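Local coordinates for protein putative dioxygenase (1H-3-hydroxy-4-oxoquinaldine 2,4-dioxygenase) (PDB 6RA3) that cleaves the quinolone ring of the Pseudomonas quinolone signal with dioxygen, forming N-octanoylanthranilate and carbon monoxide, at residues 209-214 with 257-262; 116-121 with 261-266. All blocks are in the same frame, centred on the assembly; numbering follows the deposited sequence.

Contact 1 (209-214 with 257-262); sequences AIRHVF and AAEAID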
loop_
_atom_site.group_PDB
_atom_site.type_symbol
_atom_site.label_atom_id
_atom_site.label_comp_id
_atom_site.label_asym_id
_atom_site.label_seq_id
_atom_site.Cartn_x
_atom_site.Cartn_y
_atom_site.Cartn_z
ATOM N N ALA A 209 -26.003 -23.813 4.923
ATOM C CA ALA A 209 -26.649 -23.319 3.713
ATOM C C ALA A 209 -25.606 -22.942 2.675
ATOM O O ALA A 209 -24.684 -22.168 2.953
ATOM C CB ALA A 209 -27.521 -22.112 4.031
ATOM N N ILE A 210 -25.743 -23.481 1.477
ATOM C CA ILE A 210 -24.783 -23.226 0.415
ATOM C C ILE A 210 -25.523 -22.671 -0.785
ATOM O O ILE A 210 -26.598 -23.162 -1.139
ATOM C CB ILE A 210 -24.007 -24.508 0.053
ATOM C CG1 ILE A 210 -23.195 -24.974 1.258
ATOM C CG2 ILE A 210 -23.154 -24.270 -1.152
ATOM C CD1 ILE A 210 -22.681 -26.396 1.165
ATOM N N ARG A 211 -24.949 -21.651 -1.414
ATOM C CA ARG A 211 -25.524 -21.055 -2.611
ATOM C C ARG A 211 -24.441 -20.917 -3.665
ATOM O O ARG A 211 -23.400 -20.298 -3.414
ATOM C CB ARG A 211 -26.172 -19.686 -2.346
ATOM C CG ARG A 211 -26.769 -19.055 -3.635
ATOM C CD ARG A 211 -27.823 -17.932 -3.404
ATOM N NE ARG A 211 -28.723 -18.198 -2.279
ATOM C CZ ARG A 211 -29.577 -17.314 -1.763
ATOM N NH1 ARG A 211 -29.678 -16.079 -2.268
ATOM N NH2 ARG A 211 -30.343 -17.669 -0.738
ATOM N N HIS A 212 -24.694 -21.475 -4.845
ATOM C CA HIS A 212 -23.837 -21.278 -6.001
ATOM C C HIS A 212 -24.488 -20.253 -6.913
ATOM O O HIS A 212 -25.669 -20.373 -7.253
ATOM C CB HIS A 212 -23.594 -22.597 -6.743
ATOM C CG HIS A 212 -22.679 -22.473 -7.917
ATOM N ND1 HIS A 212 -22.754 -23.311 -9.006
ATOM C CD2 HIS A 212 -21.664 -21.614 -8.173
ATOM C CE1 HIS A 212 -21.832 -22.971 -9.889
ATOM N NE2 HIS A 212 -21.161 -21.939 -9.409
ATOM N N VAL A 213 -23.729 -19.221 -7.252
ATOM C CA VAL A 213 -24.137 -18.179 -8.177
ATOM C C VAL A 213 -23.137 -18.196 -9.316
ATOM O O VAL A 213 -21.925 -18.239 -9.076
ATOM C CB VAL A 213 -24.161 -16.796 -7.499
ATOM C CG1 VAL A 213 -24.531 -15.742 -8.487
ATOM C CG2 VAL A 213 -25.123 -16.786 -6.329
ATOM N N PHE A 214 -23.632 -18.139 -10.548
ATOM C CA PHE A 214 -22.767 -18.355 -11.694
ATOM C C PHE A 214 -23.406 -17.733 -12.918
ATOM O O PHE A 214 -24.591 -17.402 -12.924
ATOM C CB PHE A 214 -22.511 -19.849 -11.908
ATOM C CG PHE A 214 -23.773 -20.664 -12.067
ATOM C CD1 PHE A 214 -24.315 -21.348 -10.984
ATOM C CD2 PHE A 214 -24.411 -20.746 -13.299
ATOM C CE1 PHE A 214 -25.476 -22.114 -11.131
ATOM C CE2 PHE A 214 -25.572 -21.506 -13.454
ATOM C CZ PHE A 214 -26.103 -22.190 -12.367
ATOM N N ALA A 257 -23.564 -9.083 -4.384
ATOM C CA ALA A 257 -23.585 -8.657 -2.990
ATOM C C ALA A 257 -24.987 -8.839 -2.426
ATOM O O ALA A 257 -25.179 -9.435 -1.355
ATOM C CB ALA A 257 -23.116 -7.207 -2.879
ATOM N N ALA A 258 -25.980 -8.360 -3.170
ATOM C CA ALA A 258 -27.381 -8.630 -2.846
ATOM C C ALA A 258 -27.618 -10.103 -2.525
ATOM O O ALA A 258 -28.250 -10.433 -1.510
ATOM C CB ALA A 258 -28.257 -8.190 -4.009
ATOM N N GLU A 259 -27.076 -11.012 -3.360
ATOM C CA GLU A 259 -27.285 -12.443 -3.132
ATOM C C GLU A 259 -26.686 -12.887 -1.806
ATOM O O GLU A 259 -27.289 -13.691 -1.084
ATOM C CB GLU A 259 -26.674 -13.271 -4.267
ATOM C CG GLU A 259 -27.407 -13.227 -5.564
ATOM C CD GLU A 259 -28.756 -13.967 -5.522
ATOM O OE1 GLU A 259 -28.954 -14.873 -4.679
ATOM O OE2 GLU A 259 -29.616 -13.620 -6.352
ATOM N N ALA A 260 -25.471 -12.409 -1.492
ATOM C CA ALA A 260 -24.829 -12.756 -0.227
ATOM C C ALA A 260 -25.625 -12.234 0.960
ATOM O O ALA A 260 -25.747 -12.907 1.987
ATOM C CB ALA A 260 -23.402 -12.192 -0.190
ATOM N N ILE A 261 -26.114 -11.006 0.871
ATOM C CA ILE A 261 -26.877 -10.451 1.985
ATOM C C ILE A 261 -28.149 -11.277 2.194
ATOM O O ILE A 261 -28.456 -11.718 3.314
ATOM C CB ILE A 261 -27.152 -8.954 1.733
ATOM C CG1 ILE A 261 -25.836 -8.164 1.892
ATOM C CG2 ILE A 261 -28.196 -8.416 2.682
ATOM C CD1 ILE A 261 -25.713 -6.966 0.987
ATOM N N ASP A 262 -28.852 -11.581 1.098
ATOM C CA ASP A 262 -30.027 -12.456 1.170
ATOM C C ASP A 262 -29.687 -13.819 1.786
ATOM O O ASP A 262 -30.389 -14.306 2.682
ATOM C CB ASP A 262 -30.609 -12.636 -0.226
ATOM C CG ASP A 262 -31.763 -13.618 -0.239
ATOM O OD1 ASP A 262 -32.891 -13.198 0.098
ATOM O OD2 ASP A 262 -31.539 -14.810 -0.562
#
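R211, on strand 209-214, reaches two carboxylates of helix 253-266, E259 and D262, and so offers a worked example of one charge serving two partners a single helical turn apart. Strand and helix run nearly antiparallel, with axes 10.3 Å apart; at that spacing long polar side chains do much of the joining. The network ties the C-terminal helix of this alpha/beta-hydrolase fold to its sheet in a partly buried position.

The ionic part comes first. NH1 of R211 donates to OE1 of E259 at 2.8 Å and also to OD2 of D262 at 2.8 Å, the glutamate lying on the NE side of NH1 and the aspartate on the NH2 side. NH2 adds a longer bond of 3.1 Å to the same D262 OD2, so one carboxylate oxygen is held end-on by both terminal nitrogens. All three bonds lie near the guanidinium plane, yet the carboxylates are turned well out of it, the glutamate group by 68° and the aspartate group by 48°. The arginine leaves the strand with CG anti to its own nitrogen, then bends at chi3 (-39°), which turns the guanidinium edge toward the two carboxylates. On the way its stem passes the glutamate oxygen, CD of R211 lying 3.5 Å from E259 OE1.

Apolar contact is sparse: the methyl CG2 of V213 approaches CG of E259 loosely, at 4.3 Å.

Second-shell partners complete the network: S237 bonds NE of R211, and R239 pairs with the other oxygen of E259, bringing two arginines together around one carboxylate.

Chemically, a guanidinium bonded through all three nitrogens has little freedom to rotate. With two acids beside it, R211 probably stays protonated, while the two arginines would favour the ionised form of E259.

Contact 2 (116-121 with 261-266); sequences AVMILD and IDLLAG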
loop_
_atom_site.group_PDB
_atom_site.type_symbol
_atom_site.label_atom_id
_atom_site.label_comp_id
_atom_site.label_asym_id
_atom_site.label_seq_id
_atom_site.Cartn_x
_atom_site.Cartn_y
_atom_site.Cartn_z
ATOM N N ALA A 116 -23.331 -20.311 6.466
ATOM C CA ALA A 116 -23.625 -20.238 5.047
ATOM C C ALA A 116 -22.333 -20.020 4.273
ATOM O O ALA A 116 -21.316 -19.583 4.824
ATOM C CB ALA A 116 -24.636 -19.131 4.747
ATOM N N VAL A 117 -22.410 -20.316 2.980
ATOM C CA VAL A 117 -21.299 -20.221 2.035
ATOM C C VAL A 117 -21.866 -19.853 0.681
ATOM O O VAL A 117 -22.746 -20.545 0.170
ATOM C CB VAL A 117 -20.509 -21.546 1.886
ATOM C CG1 VAL A 117 -19.496 -21.440 0.722
ATOM C CG2 VAL A 117 -19.834 -21.945 3.170
ATOM N N MET A 118 -21.326 -18.813 0.064
ATOM C CA MET A 118 -21.616 -18.482 -1.326
ATOM C C MET A 118 -20.415 -18.822 -2.201
ATOM O O MET A 118 -19.271 -18.489 -1.859
ATOM C CB MET A 118 -21.963 -17.001 -1.486
ATOM C CG MET A 118 -22.176 -16.574 -2.915
ATOM S SD MET A 118 -23.158 -15.060 -3.150
ATOM C CE MET A 118 -24.708 -15.718 -2.622
ATOM N N ILE A 119 -20.682 -19.460 -3.344
ATOM C CA ILE A 119 -19.656 -19.825 -4.316
ATOM C C ILE A 119 -20.023 -19.204 -5.650
ATOM O O ILE A 119 -21.195 -19.198 -6.042
ATOM C CB ILE A 119 -19.490 -21.353 -4.422
ATOM C CG1 ILE A 119 -19.094 -21.926 -3.049
ATOM C CG2 ILE A 119 -18.457 -21.712 -5.483
ATOM C CD1 ILE A 119 -18.996 -23.443 -2.978
ATOM N N LEU A 120 -19.023 -18.633 -6.316
ATOM C CA LEU A 120 -19.168 -17.936 -7.589
ATOM C C LEU A 120 -18.485 -18.764 -8.679
ATOM O O LEU A 120 -17.262 -18.957 -8.638
ATOM C CB LEU A 120 -18.552 -16.539 -7.521
ATOM C CG LEU A 120 -19.284 -15.354 -6.877
ATOM C CD1 LEU A 120 -20.128 -15.748 -5.690
ATOM C CD2 LEU A 120 -18.247 -14.319 -6.482
ATOM N N ASP A 121 -19.287 -19.268 -9.629
ATOM C CA ASP A 121 -18.823 -19.786 -10.928
ATOM C C ASP A 121 -17.823 -20.936 -10.792
ATOM O O ASP A 121 -16.757 -20.924 -11.405
ATOM C CB ASP A 121 -18.234 -18.653 -11.766
ATOM C CG ASP A 121 -18.657 -18.716 -13.229
ATOM O OD1 ASP A 121 -18.100 -19.535 -13.997
ATOM O OD2 ASP A 121 -19.560 -17.939 -13.614
ATOM N N ILE A 261 -26.114 -11.006 0.871
ATOM C CA ILE A 261 -26.877 -10.451 1.985
ATOM C C ILE A 261 -28.149 -11.277 2.194
ATOM O O ILE A 261 -28.456 -11.718 3.314
ATOM C CB ILE A 261 -27.152 -8.954 1.733
ATOM C CG1 ILE A 261 -25.836 -8.164 1.892
ATOM C CG2 ILE A 261 -28.196 -8.416 2.682
ATOM C CD1 ILE A 261 -25.713 -6.966 0.987
ATOM N N ASP A 262 -28.852 -11.581 1.098
ATOM C CA ASP A 262 -30.027 -12.456 1.170
ATOM C C ASP A 262 -29.687 -13.819 1.786
ATOM O O ASP A 262 -30.389 -14.306 2.682
ATOM C CB ASP A 262 -30.609 -12.636 -0.226
ATOM C CG ASP A 262 -31.763 -13.618 -0.239
ATOM O OD1 ASP A 262 -32.891 -13.198 0.098
ATOM O OD2 ASP A 262 -31.539 -14.810 -0.562
ATOM N N LEU A 263 -28.623 -14.463 1.298
ATOM C CA LEU A 263 -28.195 -15.744 1.859
ATOM C C LEU A 263 -27.978 -15.651 3.361
ATOM O O LEU A 263 -28.411 -16.525 4.129
ATOM C CB LEU A 263 -26.903 -16.198 1.158
ATOM C CG LEU A 263 -26.202 -17.452 1.709
ATOM C CD1 LEU A 263 -27.114 -18.659 1.593
ATOM C CD2 LEU A 263 -24.884 -17.716 0.958
ATOM N N LEU A 264 -27.277 -14.596 3.797
ATOM C CA LEU A 264 -27.009 -14.406 5.218
ATOM C C LEU A 264 -28.314 -14.242 5.983
ATOM O O LEU A 264 -28.531 -14.881 7.020
ATOM C CB LEU A 264 -26.106 -13.185 5.408
ATOM C CG LEU A 264 -25.632 -12.863 6.827
ATOM C CD1 LEU A 264 -24.222 -12.257 6.808
ATOM C CD2 LEU A 264 -26.585 -11.900 7.501
ATOM N N ALA A 265 -29.211 -13.404 5.457
ATOM C CA ALA A 265 -30.476 -13.137 6.135
ATOM C C ALA A 265 -31.229 -14.434 6.394
ATOM O O ALA A 265 -31.698 -14.683 7.516
ATOM C CB ALA A 265 -31.307 -12.176 5.295
ATOM N N GLY A 266 -31.310 -15.298 5.369
ATOM C CA GLY A 266 -32.018 -16.561 5.503
ATOM C C GLY A 266 -31.491 -17.449 6.611
ATOM O O GLY A 266 -32.236 -18.261 7.165
#
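The peptide group joining V117 to M118 is the flat surface on which L263 rests: its methyl CD2 sits over one face, 3.6 Å from the oxygen V117 O and 3.8 Å from the nitrogen M118 N. Both edges of that peptide face sheet neighbours, V117 bonding through its backbone to R211 of strand 209-214 and M118 to strand 90-95. In the alpha/beta-hydrolase fold a largely parallel sheet is packed between helices, and here a leucine of the C-terminal helix is pressed onto an inner strand of that sheet.

No hydrogen bond crosses the contact, and all four residues that touch are buried. Helix 253-266 runs back along the strand, 160° between the directions, with axes 8.8 Å apart. The small side chain of A116, which points to the helix, probably helps the leucine stem come close: CB of A116 lies 3.8 Å from CG of L263. The torsion chi1 of L263 (174°) places CG opposite its own backbone nitrogen, and from there the two methyls part, CD1 beside A116 and CD2 toward M118.

M118 borders the leucine on its other flank. Its side chain, bent at chi3, rises from the sheet and slants past L263, then goes on to meet V256, E259 and A260 of the same helix. V117 points the opposite way, to A102 and A106 of helix 99-109, so successive residues of one strand serve the helices on the two faces of the sheet. R211, from the adjacent strand, also touches L263.

Methionine and leucine meet at two points: L263 CD2 is 3.9 Å from CB of M118, while the far methyl CE of M118 curls back to within 4.1 Å of that same CD2.

Contacts 1 and 2 are two parts of one interface, their centres about 3 Å apart, in which helix 253-266 runs nearly antiparallel over two neighbouring strands of the sheet. The strands are joined by probable backbone hydrogen bonds, V213 N to I119 O at 2.8 Å and I119 N to R211 O at 2.8 Å. Contact 1 supplies the polar, more exposed margin and contact 2 the buried apolar floor. Both stand back from the active site, though the strands lead toward it: the side chain of V213 is about 11 Å from that of H246, the probable proton donor/acceptor, and D121, just beyond strand 116-120, bonds H246 ND1 through OD1.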